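Phosphoglycolate phosphatase (Thermoplasma acidophilum, PDB 1L6R) hydrolyses 2-phosphoglycolate to glycolate and phosphate with the help of magnesium and, less efficiently, releases phosphate from pyrophosphate. Local coordinates at residues 8-13 with 39-44; 62-67 with 159-164. The protein carries 1 engineered substitution. All blocks are in the same frame, centred on the assembly; numbering follows the deposited sequence. Where two conformers were deposited one is given.

Interaction 1: 8-13 with 39-44; sequences AAIDVD and LTVSLL. With CA (calcium ion), chain C.
Two donors grip Asp11 OD1: the backbone N-H of Gly14, the third residue of the short helix for which Asp11 is the N-cap, and a water (water 1) that gives it a weak bond at 2.9 Å. The other carboxylate oxygen, Asp11 OD2, binds the calcium ion at 2.4 Å, and water 1 sits on the same ion, so the carboxylate is tied on both oxygens. With CG anti to the backbone N (chi1 168°), the group extends past the strand end to the metal, where Asp177, Asn180 and Asp181 also bind. Asp11 is the catalytic nucleophile; its metal and helix-end bonds would probably keep it ionised. Behind it, strands 8-11 and 40-44 run parallel, their axes 26° apart and 4.7 Å at closest approach, neighbours in the Rossmann-like sheet of the HAD superfamily, joined by the helix 25-36 in a beta-alpha-beta crossover. Five backbone bonds zip them. The last, Val12 N to Leu44 O at 2.9 Å, is almost straight (176°) and extends the pairing into the first helical residue; the one before it, Leu44 N to Ile10 O, has its donor above the carbonyl plane. On the face bearing Ile10 and Leu43, Val12 CG2 lies on Leu43 CB at 3.6 Å, the two side chains crossing obliquely, while Ile10 CD1 meets Val41 CG1 at 4.1 Å. On the other face, Ala9 CB touches Leu44 CD1 at 4.1 Å beneath helix 154-164.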
loop_
_atom_site.group_PDB
_atom_site.type_symbol
_atom_site.label_atom_id
_atom_site.label_comp_id
_atom_site.label_asym_id
_atom_site.label_seq_id
_atom_site.Cartn_x
_atom_site.Cartn_y
_atom_site.Cartn_z
ATOM N N ALA A 8 -13.422 1.283 -13.421
ATOM C CA ALA A 8 -13.057 2.508 -12.717
ATOM C C ALA A 8 -13.526 2.404 -11.269
ATOM O O ALA A 8 -14.685 2.084 -11.000
ATOM C CB ALA A 8 -13.687 3.728 -13.381
ATOM N N ALA A 9 -12.607 2.661 -10.341
ATOM C CA ALA A 9 -12.914 2.628 -8.912
ATOM C C ALA A 9 -12.886 4.086 -8.469
ATOM O O ALA A 9 -11.866 4.767 -8.600
ATOM C CB ALA A 9 -11.875 1.805 -8.162
ATOM N N ILE A 10 -14.008 4.551 -7.937
ATOM C CA ILE A 10 -14.159 5.949 -7.563
ATOM C C ILE A 10 -14.463 6.221 -6.096
ATOM O O ILE A 10 -15.329 5.574 -5.505
ATOM C CB ILE A 10 -15.305 6.577 -8.398
ATOM C CG1 ILE A 10 -15.108 6.264 -9.885
ATOM C CG2 ILE A 10 -15.372 8.077 -8.161
ATOM C CD1 ILE A 10 -16.257 6.725 -10.766
ATOM N N ASP A 11 -13.749 7.202 -5.540
ATOM C CA ASP A 11 -13.916 7.670 -4.161
ATOM C C ASP A 11 -15.212 8.489 -4.146
ATOM O O ASP A 11 -15.286 9.576 -4.731
ATOM C CB ASP A 11 -12.703 8.533 -3.812
ATOM C CG ASP A 11 -12.869 9.315 -2.542
ATOM O OD1 ASP A 11 -13.790 9.051 -1.742
ATOM O OD2 ASP A 11 -12.033 10.217 -2.364
ATOM N N VAL A 12 -16.231 7.963 -3.481
ATOM C CA VAL A 12 -17.532 8.623 -3.436
ATOM C C VAL A 12 -17.522 10.021 -2.838
ATOM O O VAL A 12 -17.901 11.000 -3.490
ATOM C CB VAL A 12 -18.551 7.773 -2.625
ATOM C CG1 VAL A 12 -19.854 8.543 -2.415
ATOM C CG2 VAL A 12 -18.835 6.466 -3.354
ATOM N N ASP A 13 -17.061 10.122 -1.604
ATOM C CA ASP A 13 -17.062 11.402 -0.925
ATOM C C ASP A 13 -16.064 12.399 -1.472
ATOM O O ASP A 13 -16.305 13.607 -1.452
ATOM C CB ASP A 13 -16.854 11.150 0.551
ATOM C CG ASP A 13 -17.763 10.059 1.049
ATOM O OD1 ASP A 13 -17.332 8.887 1.121
ATOM O OD2 ASP A 13 -18.935 10.372 1.330
ATOM N N LEU A 39 -18.103 0.312 -19.511
ATOM C CA LEU A 39 -17.247 0.451 -18.336
ATOM C C LEU A 39 -17.890 -0.139 -17.089
ATOM O O LEU A 39 -19.094 0.007 -16.881
ATOM C CB LEU A 39 -16.947 1.932 -18.076
ATOM C CG LEU A 39 -16.062 2.267 -16.867
ATOM C CD1 LEU A 39 -14.634 1.799 -17.121
ATOM C CD2 LEU A 39 -16.082 3.764 -16.614
ATOM N N THR A 40 -17.090 -0.829 -16.278
ATOM C CA THR A 40 -17.585 -1.362 -15.013
ATOM C C THR A 40 -17.153 -0.329 -13.978
ATOM O O THR A 40 -15.991 0.090 -13.950
ATOM C CB THR A 40 -16.950 -2.715 -14.644
ATOM O OG1 THR A 40 -17.369 -3.711 -15.589
ATOM C CG2 THR A 40 -17.381 -3.138 -13.236
ATOM N N VAL A 41 -18.091 0.103 -13.145
ATOM C CA VAL A 41 -17.785 1.089 -12.122
ATOM C C VAL A 41 -17.976 0.520 -10.724
ATOM O O VAL A 41 -18.945 -0.193 -10.458
ATOM C CB VAL A 41 -18.679 2.344 -12.281
ATOM C CG1 VAL A 41 -18.451 3.315 -11.126
ATOM C CG2 VAL A 41 -18.354 3.030 -13.609
ATOM N N SER A 42 -17.024 0.823 -9.839
ATOM C CA SER A 42 -17.095 0.400 -8.442
ATOM C C SER A 42 -16.958 1.662 -7.598
ATOM O O SER A 42 -16.146 2.535 -7.915
ATOM C CB SER A 42 -15.953 -0.562 -8.096
ATOM O OG SER A 42 -15.949 -0.884 -6.701
ATOM N N LEU A 43 -17.765 1.769 -6.544
ATOM C CA LEU A 43 -17.708 2.920 -5.648
ATOM C C LEU A 43 -17.003 2.524 -4.362
ATOM O O LEU A 43 -17.232 1.437 -3.832
ATOM C CB LEU A 43 -19.115 3.416 -5.294
ATOM C CG LEU A 43 -20.004 3.881 -6.445
ATOM C CD1 LEU A 43 -21.293 4.480 -5.873
ATOM C CD2 LEU A 43 -19.273 4.905 -7.280
ATOM N N LEU A 44 -16.146 3.419 -3.878
ATOM C CA LEU A 44 -15.393 3.216 -2.643
ATOM C C LEU A 44 -15.788 4.325 -1.681
ATOM O O LEU A 44 -15.743 5.500 -2.038
ATOM C CB LEU A 44 -13.890 3.306 -2.909
ATOM C CG LEU A 44 -13.343 2.479 -4.072
ATOM C CD1 LEU A 44 -11.835 2.657 -4.173
ATOM C CD2 LEU A 44 -13.685 1.025 -3.851
HETATM CA CA CA C . -10.412 10.919 -0.755
HETATM O O HOH W 1 -12.057 9.280 0.550
HETATM O O HOH W 2 -11.550 12.338 0.954
#

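Interaction 2: 62-67 with 159-164; sequences NGPVFG and NKLKEM
The Phe66 ring meets helix 159-164 by its edge, and the helix segment places nothing over either face. Leu161 CD2 lies in the ring plane and Leu161 CG near it, the latter 3.7 Å from Phe66 CE1, the two side chains reaching tip to tip. Further round the rim, Phe66 CE2 has Lys160 CD 4.1 Å away, again near the plane. With CG beside the backbone N (chi1 -63°), the ring is set with its CE1-CZ side at Leu161. Leu161 also serves Pro64: its CD2 is 3.8 Å from Pro64 CD, the two side chains sliding past each other in opposite directions. An alanine at Leu161 would lack CG and both methyls, and would probably loosen the seating of the Phe66 edge and the proline ring together. Met164, bent at chi3 (72°), brings its CE tip to tip with Pro64 CG at 3.6 Å. Met73 of the neighbouring strand 72-74 touches Pro64, Phe66 and Met164 alike. The arrangement packs helix 154-164, which follows the three-stranded sheet in the chain, against the large mixed sheet of the HAD core. Lys160 lends only its aliphatic CD here, its amine turning away to a cation-pi contact with Phe83. The backbone N of Met164 is satisfied within the helix, bonding Lys160 O at 2.9 Å. The segments share no hydrogen bond, so the contact rests on dispersion and the exclusion of water, with shape rather than direction fixing its geometry.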
loop_
_atom_site.group_PDB
_atom_site.type_symbol
_atom_site.label_atom_id
_atom_site.label_comp_id
_atom_site.label_asym_id
_atom_site.label_seq_id
_atom_site.Cartn_x
_atom_site.Cartn_y
_atom_site.Cartn_z
ATOM N N ASN A 62 -22.862 -0.636 -11.774
ATOM C CA ASN A 62 -22.825 -2.029 -12.218
ATOM C C ASN A 62 -21.765 -2.942 -11.619
ATOM O O ASN A 62 -21.751 -4.144 -11.891
ATOM C CB ASN A 62 -22.786 -2.096 -13.762
ATOM C CG ASN A 62 -21.542 -1.463 -14.363
ATOM O OD1 ASN A 62 -21.459 -1.272 -15.579
ATOM N ND2 ASN A 62 -20.571 -1.142 -13.525
ATOM N N GLY A 63 -20.882 -2.391 -10.795
ATOM C CA GLY A 63 -19.868 -3.220 -10.167
ATOM C C GLY A 63 -20.074 -3.289 -8.670
ATOM O O GLY A 63 -21.040 -2.732 -8.143
ATOM N N PRO A 64 -19.186 -3.977 -7.948
ATOM C CA PRO A 64 -19.323 -4.076 -6.493
ATOM C C PRO A 64 -19.094 -2.700 -5.879
ATOM O O PRO A 64 -18.472 -1.832 -6.497
ATOM C CB PRO A 64 -18.196 -5.046 -6.097
ATOM C CG PRO A 64 -17.915 -5.818 -7.364
ATOM C CD PRO A 64 -18.028 -4.753 -8.423
ATOM N N VAL A 65 -19.617 -2.489 -4.678
ATOM C CA VAL A 65 -19.378 -1.228 -3.994
ATOM C C VAL A 65 -18.816 -1.574 -2.623
ATOM O O VAL A 65 -19.142 -2.624 -2.039
ATOM C CB VAL A 65 -20.655 -0.341 -3.869
ATOM C CG1 VAL A 65 -21.139 0.032 -5.261
ATOM C CG2 VAL A 65 -21.748 -1.039 -3.069
ATOM N N PHE A 66 -17.929 -0.714 -2.136
ATOM C CA PHE A 66 -17.297 -0.917 -0.842
ATOM C C PHE A 66 -17.618 0.185 0.153
ATOM O O PHE A 66 -17.657 1.364 -0.192
ATOM C CB PHE A 66 -15.766 -0.951 -0.972
ATOM C CG PHE A 66 -15.234 -2.079 -1.798
ATOM C CD1 PHE A 66 -15.256 -2.019 -3.189
ATOM C CD2 PHE A 66 -14.663 -3.192 -1.177
ATOM C CE1 PHE A 66 -14.708 -3.061 -3.946
ATOM C CE2 PHE A 66 -14.115 -4.234 -1.931
ATOM C CZ PHE A 66 -14.140 -4.161 -3.314
ATOM N N GLY A 67 -17.835 -0.221 1.399
ATOM C CA GLY A 67 -18.053 0.730 2.473
ATOM C C GLY A 67 -16.874 0.577 3.424
ATOM O O GLY A 67 -15.966 -0.234 3.185
ATOM N N ASN A 159 -7.314 -4.069 -5.232
ATOM C CA ASN A 159 -6.713 -5.360 -5.532
ATOM C C ASN A 159 -7.793 -6.433 -5.571
ATOM O O ASN A 159 -7.721 -7.364 -6.373
ATOM C CB ASN A 159 -5.648 -5.722 -4.498
ATOM C CG ASN A 159 -4.318 -5.080 -4.802
ATOM O OD1 ASN A 159 -3.866 -5.090 -5.944
ATOM N ND2 ASN A 159 -3.682 -4.526 -3.785
ATOM N N LYS A 160 -8.799 -6.306 -4.709
ATOM C CA LYS A 160 -9.890 -7.278 -4.684
ATOM C C LYS A 160 -10.675 -7.214 -5.998
ATOM O O LYS A 160 -11.044 -8.243 -6.553
ATOM C CB LYS A 160 -10.804 -7.003 -3.491
ATOM C CG LYS A 160 -11.972 -7.958 -3.384
ATOM C CD LYS A 160 -12.478 -8.020 -1.961
ATOM C CE LYS A 160 -11.449 -8.682 -1.047
ATOM N NZ LYS A 160 -11.171 -10.084 -1.465
ATOM N N LEU A 161 -10.932 -6.008 -6.497
ATOM C CA LEU A 161 -11.642 -5.856 -7.769
ATOM C C LEU A 161 -10.814 -6.463 -8.907
ATOM O O LEU A 161 -11.354 -7.125 -9.803
ATOM C CB LEU A 161 -11.909 -4.373 -8.043
ATOM C CG LEU A 161 -12.974 -3.713 -7.157
ATOM C CD1 LEU A 161 -12.882 -2.211 -7.288
ATOM C CD2 LEU A 161 -14.362 -4.199 -7.564
ATOM N N LYS A 162 -9.505 -6.235 -8.866
ATOM C CA LYS A 162 -8.604 -6.765 -9.885
ATOM C C LYS A 162 -8.746 -8.277 -9.945
ATOM O O LYS A 162 -8.852 -8.853 -11.029
ATOM C CB LYS A 162 -7.159 -6.376 -9.565
ATOM C CG LYS A 162 -6.116 -7.012 -10.480
ATOM C CD LYS A 162 -4.746 -6.394 -10.251
ATOM C CE LYS A 162 -3.652 -7.127 -11.009
ATOM N NZ LYS A 162 -3.348 -8.428 -10.360
ATOM N N GLU A 163 -8.756 -8.912 -8.777
ATOM C CA GLU A 163 -8.893 -10.363 -8.677
ATOM C C GLU A 163 -10.261 -10.832 -9.171
ATOM O O GLU A 163 -10.361 -11.776 -9.952
ATOM C CB GLU A 163 -8.699 -10.803 -7.223
ATOM C CG GLU A 163 -8.934 -12.286 -6.976
ATOM C CD GLU A 163 -8.838 -12.653 -5.508
ATOM O OE1 GLU A 163 -7.761 -12.445 -4.911
ATOM O OE2 GLU A 163 -9.840 -13.147 -4.950
ATOM N N MET A 164 -11.311 -10.164 -8.705
ATOM C CA MET A 164 -12.680 -10.500 -9.079
ATOM C C MET A 164 -12.944 -10.451 -10.580
ATOM O O MET A 164 -13.667 -11.297 -11.123
ATOM C CB MET A 164 -13.656 -9.563 -8.352
ATOM C CG MET A 164 -13.729 -9.799 -6.851
ATOM S SD MET A 164 -14.692 -8.539 -5.977
ATOM C CE MET A 164 -16.338 -8.984 -6.504
#

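Strand 40-44 joins the two contacts: it pairs with 8-11 in interaction 1 and lies beside 65-67 of interaction 2 in the same sheet. The junction is polar, with Ser42 OG 2.7 Å from Pro64 O and Leu43 O 2.8 Å from Phe66 N, and the contact centres are about 9 Å apart. Side-chain packing adds to it: Ser42 touches both Phe66 and Leu161, and Leu44 touches Phe66. Interaction 1 reaches the metal directly through Asp11, whereas the Phe66 side chain stands about 12 Å from a bound calcium and about 8 Å from that of Lys154 at the start of helix 154-164, a residue that probably binds substrate, as inferred from relatives.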